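Local structure of N-acetyltransferase domain-containing protein (Xanthomonas campestris pv. campestris, 2OZH) at the interface of chains A and B. The protein is a putative GNAT-family acetyltransferase that probably transfers an acyl group, as its relatives do from acyl-coenzyme A, to an acceptor. Residues are numbered along the deposited sequence; one frame, centred on the assembly and turned at random. Chains: chain A/B, Hypothetical protein XCC2953.

Contact 1: the interface of chains A and B. Residues chain A 108-111, 114, 124; chain B 129-132.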
# COMPACT_ATOMS: atom_id res chain seq x y z
N LEU A 108 5.15 7.11 1.72
CA LEU A 108 4.91 7.99 0.57
C LEU A 108 6.23 8.17 -0.18
O LEU A 108 7.29 7.86 0.36
CB LEU A 108 4.34 9.32 1.00
CG LEU A 108 5.18 10.23 1.88
CD1 LEU A 108 6.24 10.98 1.05
CD2 LEU A 108 4.27 11.22 2.62
N ALA A 109 6.13 8.67 -1.41
CA ALA A 109 7.30 9.13 -2.18
C ALA A 109 7.07 10.55 -2.64
O ALA A 109 5.97 10.82 -3.13
CB ALA A 109 7.51 8.24 -3.36
N THR A 110 8.08 11.40 -2.51
CA THR A 110 7.98 12.82 -2.88
C THR A 110 9.26 13.27 -3.56
O THR A 110 10.33 13.02 -3.05
CB THR A 110 7.65 13.73 -1.64
OG1 THR A 110 7.56 15.11 -2.07
CG2 THR A 110 8.67 13.61 -0.55
N SER A 111 9.13 13.96 -4.70
CA SER A 111 10.29 14.49 -5.43
C SER A 111 10.90 15.68 -4.69
O SER A 111 12.13 15.77 -4.56
CB SER A 111 9.88 14.90 -6.86
OG SER A 111 9.38 13.81 -7.63
N HIS A 114 9.66 17.22 0.80
CA HIS A 114 10.09 16.55 2.04
C HIS A 114 9.85 17.34 3.31
O HIS A 114 9.52 16.78 4.36
CB HIS A 114 11.58 16.24 1.99
CG HIS A 114 11.98 15.39 0.84
ND1 HIS A 114 12.08 15.87 -0.45
CD2 HIS A 114 12.30 14.08 0.78
CE1 HIS A 114 12.45 14.89 -1.26
NE2 HIS A 114 12.60 13.80 -0.53
N PRO A 124 12.74 10.29 6.66
CA PRO A 124 13.40 9.33 5.77
C PRO A 124 13.26 7.92 6.35
O PRO A 124 13.10 7.76 7.56
CB PRO A 124 14.87 9.79 5.77
CG PRO A 124 14.82 11.22 6.22
CD PRO A 124 13.65 11.34 7.16
N GLN B 129 15.99 8.89 -2.00
CA GLN B 129 15.79 10.13 -1.28
C GLN B 129 14.36 10.61 -1.31
O GLN B 129 13.97 11.46 -0.51
CB GLN B 129 16.73 11.22 -1.85
CG GLN B 129 16.76 12.54 -1.07
CD GLN B 129 15.82 13.64 -1.60
OE1 GLN B 129 15.13 13.49 -2.61
NE2 GLN B 129 15.78 14.76 -0.88
N SER B 130 13.55 10.10 -2.24
CA SER B 130 12.15 10.47 -2.31
C SER B 130 11.27 9.82 -1.25
O SER B 130 10.13 10.24 -1.01
CB SER B 130 11.55 10.10 -3.67
OG SER B 130 11.43 8.68 -3.86
N LEU B 131 11.76 8.74 -0.66
CA LEU B 131 10.92 7.92 0.19
C LEU B 131 10.82 8.48 1.60
O LEU B 131 11.81 8.91 2.22
CB LEU B 131 11.49 6.51 0.24
CG LEU B 131 11.64 5.87 -1.14
CD1 LEU B 131 12.14 4.43 -0.99
CD2 LEU B 131 10.35 5.90 -1.94
N MSE B 132 9.61 8.47 2.16
CA MSE B 132 9.39 8.86 3.54
C MSE B 132 8.38 7.96 4.17
O MSE B 132 7.59 7.30 3.48
CB MSE B 132 8.89 10.28 3.64
CG MSE B 132 9.73 11.27 2.88
SE MSE B 132 9.23 13.11 3.27
CE MSE B 132 10.04 13.30 4.93

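Contact 2: the interface of chains A and B. Residues chain A 65-68; chain B 37, 40-41, 44.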
# COMPACT_ATOMS: atom_id res chain seq x y z
N ASP A 65 -4.69 -1.25 4.30
CA ASP A 65 -5.47 -2.33 4.88
C ASP A 65 -6.28 -1.88 6.10
O ASP A 65 -6.94 -2.70 6.71
CB ASP A 65 -4.60 -3.52 5.22
CG ASP A 65 -3.61 -3.25 6.30
OD1 ASP A 65 -3.51 -2.10 6.77
OD2 ASP A 65 -2.94 -4.24 6.71
N TYR A 66 -6.22 -0.59 6.44
CA TYR A 66 -6.94 -0.02 7.57
C TYR A 66 -6.59 -0.71 8.87
O TYR A 66 -7.41 -0.79 9.81
CB TYR A 66 -8.47 -0.03 7.33
CG TYR A 66 -8.80 0.46 5.94
CD1 TYR A 66 -8.40 1.71 5.51
CD2 TYR A 66 -9.43 -0.37 5.03
CE1 TYR A 66 -8.60 2.13 4.20
CE2 TYR A 66 -9.67 0.05 3.71
CZ TYR A 66 -9.23 1.29 3.30
OH TYR A 66 -9.46 1.72 2.00
N ALA A 67 -5.35 -1.21 8.94
CA ALA A 67 -4.91 -1.99 10.08
C ALA A 67 -3.43 -1.89 10.41
O ALA A 67 -3.08 -1.65 11.57
CB ALA A 67 -5.29 -3.44 9.89
N THR A 68 -2.58 -2.05 9.39
CA THR A 68 -1.14 -2.13 9.58
C THR A 68 -0.32 -1.19 8.69
O THR A 68 0.78 -0.83 9.07
CB THR A 68 -0.59 -3.55 9.39
OG1 THR A 68 -0.63 -3.93 8.00
CG2 THR A 68 -1.30 -4.54 10.28
N LEU B 37 -6.47 -6.96 14.65
CA LEU B 37 -5.76 -6.29 13.58
C LEU B 37 -5.41 -7.26 12.48
O LEU B 37 -5.41 -6.92 11.30
CB LEU B 37 -4.48 -5.57 14.04
CG LEU B 37 -4.66 -4.29 14.81
CD1 LEU B 37 -3.30 -3.60 14.91
CD2 LEU B 37 -5.70 -3.37 14.12
N ARG B 40 -8.67 -7.70 10.57
CA ARG B 40 -8.98 -6.52 9.77
C ARG B 40 -8.04 -6.39 8.58
O ARG B 40 -8.46 -6.10 7.45
CB ARG B 40 -8.92 -5.27 10.65
CG ARG B 40 -9.32 -3.99 9.94
CD ARG B 40 -9.53 -2.82 10.90
NE ARG B 40 -10.53 -3.20 11.90
CZ ARG B 40 -10.34 -3.31 13.22
NH1 ARG B 40 -9.19 -2.99 13.79
NH2 ARG B 40 -11.35 -3.72 13.99
N ALA B 41 -6.76 -6.62 8.81
CA ALA B 41 -5.79 -6.54 7.74
C ALA B 41 -6.14 -7.50 6.64
O ALA B 41 -6.13 -7.15 5.45
CB ALA B 41 -4.39 -6.88 8.29
N HIS B 44 -9.03 -6.62 4.34
CA HIS B 44 -8.79 -5.52 3.40
C HIS B 44 -7.57 -5.70 2.53
O HIS B 44 -7.05 -4.74 1.95
CB HIS B 44 -8.73 -4.20 4.18
CG HIS B 44 -10.02 -3.87 4.83
ND1 HIS B 44 -11.08 -3.36 4.12
CD2 HIS B 44 -10.43 -4.04 6.11
CE1 HIS B 44 -12.09 -3.20 4.96
NE2 HIS B 44 -11.73 -3.62 6.16

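Contact 3: the interface of chains A and B. Residues chain A 40-41, 44-45, 61, 63; chain B 64-65, 68.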
# COMPACT_ATOMS: atom_id res chain seq x y z
N ARG A 40 -10.47 2.57 -11.41
CA ARG A 40 -10.21 1.38 -10.61
C ARG A 40 -9.43 1.71 -9.34
O ARG A 40 -9.74 1.23 -8.24
CB ARG A 40 -9.47 0.35 -11.45
CG ARG A 40 -9.23 -0.98 -10.75
CD ARG A 40 -8.74 -2.07 -11.70
NE ARG A 40 -9.71 -2.23 -12.78
CZ ARG A 40 -9.49 -2.00 -14.08
NH1 ARG A 40 -8.30 -1.70 -14.56
NH2 ARG A 40 -10.51 -2.14 -14.94
N ALA A 41 -8.42 2.55 -9.48
CA ALA A 41 -7.63 2.95 -8.33
C ALA A 41 -8.50 3.58 -7.27
O ALA A 41 -8.42 3.25 -6.09
CB ALA A 41 -6.54 3.95 -8.76
N HIS A 44 -10.75 1.33 -5.20
CA HIS A 44 -10.06 0.47 -4.22
C HIS A 44 -9.17 1.21 -3.26
O HIS A 44 -8.29 0.63 -2.62
CB HIS A 44 -9.29 -0.63 -4.96
CG HIS A 44 -10.18 -1.54 -5.71
ND1 HIS A 44 -10.90 -2.53 -5.08
CD2 HIS A 44 -10.52 -1.57 -7.02
CE1 HIS A 44 -11.63 -3.15 -6.00
NE2 HIS A 44 -11.43 -2.58 -7.17
N SER A 45 -9.41 2.51 -3.12
CA SER A 45 -8.67 3.36 -2.23
C SER A 45 -9.58 4.14 -1.32
O SER A 45 -10.77 4.29 -1.61
CB SER A 45 -7.85 4.39 -3.03
OG SER A 45 -6.95 3.74 -3.92
N ARG A 61 -5.05 10.53 -1.92
CA ARG A 61 -5.48 9.15 -2.04
C ARG A 61 -4.63 8.23 -1.18
O ARG A 61 -3.41 8.34 -1.19
CB ARG A 61 -5.45 8.68 -3.50
CG ARG A 61 -6.07 7.31 -3.70
CD ARG A 61 -6.35 7.02 -5.16
NE ARG A 61 -5.15 6.92 -5.98
CZ ARG A 61 -4.51 5.79 -6.23
NH1 ARG A 61 -4.87 4.66 -5.63
NH2 ARG A 61 -3.53 5.78 -7.09
N ILE A 63 -3.95 4.14 -0.04
CA ILE A 63 -4.14 2.71 -0.23
C ILE A 63 -3.74 2.08 1.12
O ILE A 63 -2.63 2.28 1.57
CB ILE A 63 -3.26 2.18 -1.35
CG1 ILE A 63 -3.56 2.93 -2.65
CG2 ILE A 63 -3.49 0.69 -1.53
CD1 ILE A 63 -2.58 2.60 -3.76
N SER B 64 -3.21 -3.40 -2.05
CA SER B 64 -3.14 -2.80 -3.39
C SER B 64 -4.42 -2.11 -3.75
O SER B 64 -5.48 -2.44 -3.23
CB SER B 64 -2.88 -3.92 -4.39
OG SER B 64 -2.72 -3.44 -5.73
N ASP B 65 -4.32 -1.16 -4.69
CA ASP B 65 -5.49 -0.61 -5.36
C ASP B 65 -5.87 -1.37 -6.63
O ASP B 65 -6.80 -0.98 -7.31
CB ASP B 65 -5.30 0.87 -5.65
CG ASP B 65 -4.22 1.16 -6.64
OD1 ASP B 65 -3.52 0.21 -7.08
OD2 ASP B 65 -4.10 2.35 -7.02
N THR B 68 -2.49 0.69 -9.61
CA THR B 68 -1.27 1.48 -9.68
C THR B 68 -0.16 1.06 -8.71
O THR B 68 1.00 1.31 -8.99
CB THR B 68 -1.51 2.98 -9.48
OG1 THR B 68 -1.86 3.27 -8.11
CG2 THR B 68 -2.56 3.51 -10.45
O HOH W 1 -7.81 -2.02 -1.74

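Contact 1: the interface of chains A and B
A:Leu108 and B:Met132 (a selenomethionine) pair antiparallel across the chain boundary, joining strand 105-109 of chain A to strand 131-135 of chain B. A:Leu108 N gives a hydrogen bond to B:Met132 O at 3.0 Å, and the return bond from B:Met132 N to A:Leu108 O is nearly straight, 171° at the hydrogen. Where the strand of chain A runs out, A:Thr110 N adds a further backbone bond to B:Ser130 O, in 3-10 helix 128-130, at 2.8 Å. The tight part lies over this backbone seam. The two side chains of the pair run alongside each other, A:Leu108 CD1 lying 3.8 Å from B:Met132 CB. The selenomethionine's SE packs against A:His114 CA at 3.7 Å, and the bend at chi3 (77°) turns CE toward the A:His114 carbonyl oxygen. A:His114 also donates from NE2 to the backbone O of B:Gln129 at 2.7 Å, while A:Thr110 CG2 sits over one ring face and the amide of B:Gln129 crosses the other, tilted 45° to it. The contact is looser at its margins: A:Pro124 CA comes no nearer than 3.9 Å to B:Leu131 O, and A:Ser111 touches lightly. The paired strands carry a beta-sheet across the two copies and may hold a biological dimer together.

Contact 2: the interface of chains A and B
The A:Tyr66 backbone, in the left-handed helical region, turns the loop 65-68 of chain A so that A:Asp65, A:Tyr66 and A:Ala67 all meet helix 35-43 of chain B and the residue just beyond it, B:His44. A:Tyr66 brings the CD2 edge of its ring over one face of B:His44, CD2 being 3.6 Å from CG of the imidazole. The ring planes stand 82° apart, an edge-to-face pair, and the tyrosine edge lies toward the rim of the imidazole rather than over its centre. B:His44 CG points away from its own carbonyl carbon (chi1 -64°), which turns the ring toward the tyrosine while CB packs on A:Asp65 CA at 3.8 Å. Back in the helix, the methyl of A:Ala67 rests on the backbone of B:Ala41, with CB 3.8 Å from CA, and the aliphatic stem of B:Arg40 passes beside it. The loop holds its own shape through the A:Asp65 carboxylate: OD1 accepts from A:Thr68 N at 2.8 Å on the syn side and from A:Ala67 N above the carboxylate plane, both from the same face. OD2 takes the A:Thr68 hydroxyl OG1 at 2.7 Å, again syn. Braced by these bonds, the loop packs on the neighbour's helix through carbon atoms and backbone, and adds to the interface of the deposited pair, which may be the working dimer.

Contact 3: the interface of chains A and B
Strand 55-64 of chain A, with the end of its helix 35-43 and the following residues, receives the end of strand 55-64 and the loop after it from chain B, in a protein of the GNAT acetyltransferase family. The centre is a salt bridge: A:Arg61 NH1 bonds to OD2 of the B:Asp65 carboxylate at 2.8 Å, on its anti side; the guanidinium and carboxylate planes are 2° apart, yet OD2 lies somewhat out of the guanidinium plane. The arginine's second amino nitrogen, NH2, donates in its own plane to the hydroxyl OG1 of B:Thr68, 3.2 Å away and nearly straight at 168°. Thus the guanidinium spans the aspartate and the threonine that bonds to it. With the chain bent at chi3 (66°), the guanidinium lies against A:Ala41, whose CB sits over one face near the rim. A second shell sets its position: NH1 also gives a bond to A:Ser45 OG at 2.9 Å, and that hydroxyl donates in turn to A:Ala41 O at 2.7 Å. A:Ile63 supplies the apolar floor, its CD1 lying 3.6 Å from B:Asp65 CG while CG2 faces the B:Ser64 backbone. Nearby, a water bridges the carbonyl oxygens of A:His44 and B:Ser64, 2.8 Å from each O.

Contacts 2 and 3 draw on the same elements with the chains exchanged: helix 35-43 and the residues after it receive the 65-68 loop of the partner in both, so A:Asp65 faces B:Ala41 and B:His44 in contact 2, as B:Asp65 faces A:Ala41 and A:His44 in contact 3. Their C-alpha centres are about 15 Å apart, whereas contact 1 lies about 23 Å from contact 2 and 19 Å from contact 3 and uses other segments. Strand pairing and reciprocal loop docking, each occurring twice by the two-fold symmetry, suggest a stable dimer, though the structure alone does not show one in solution.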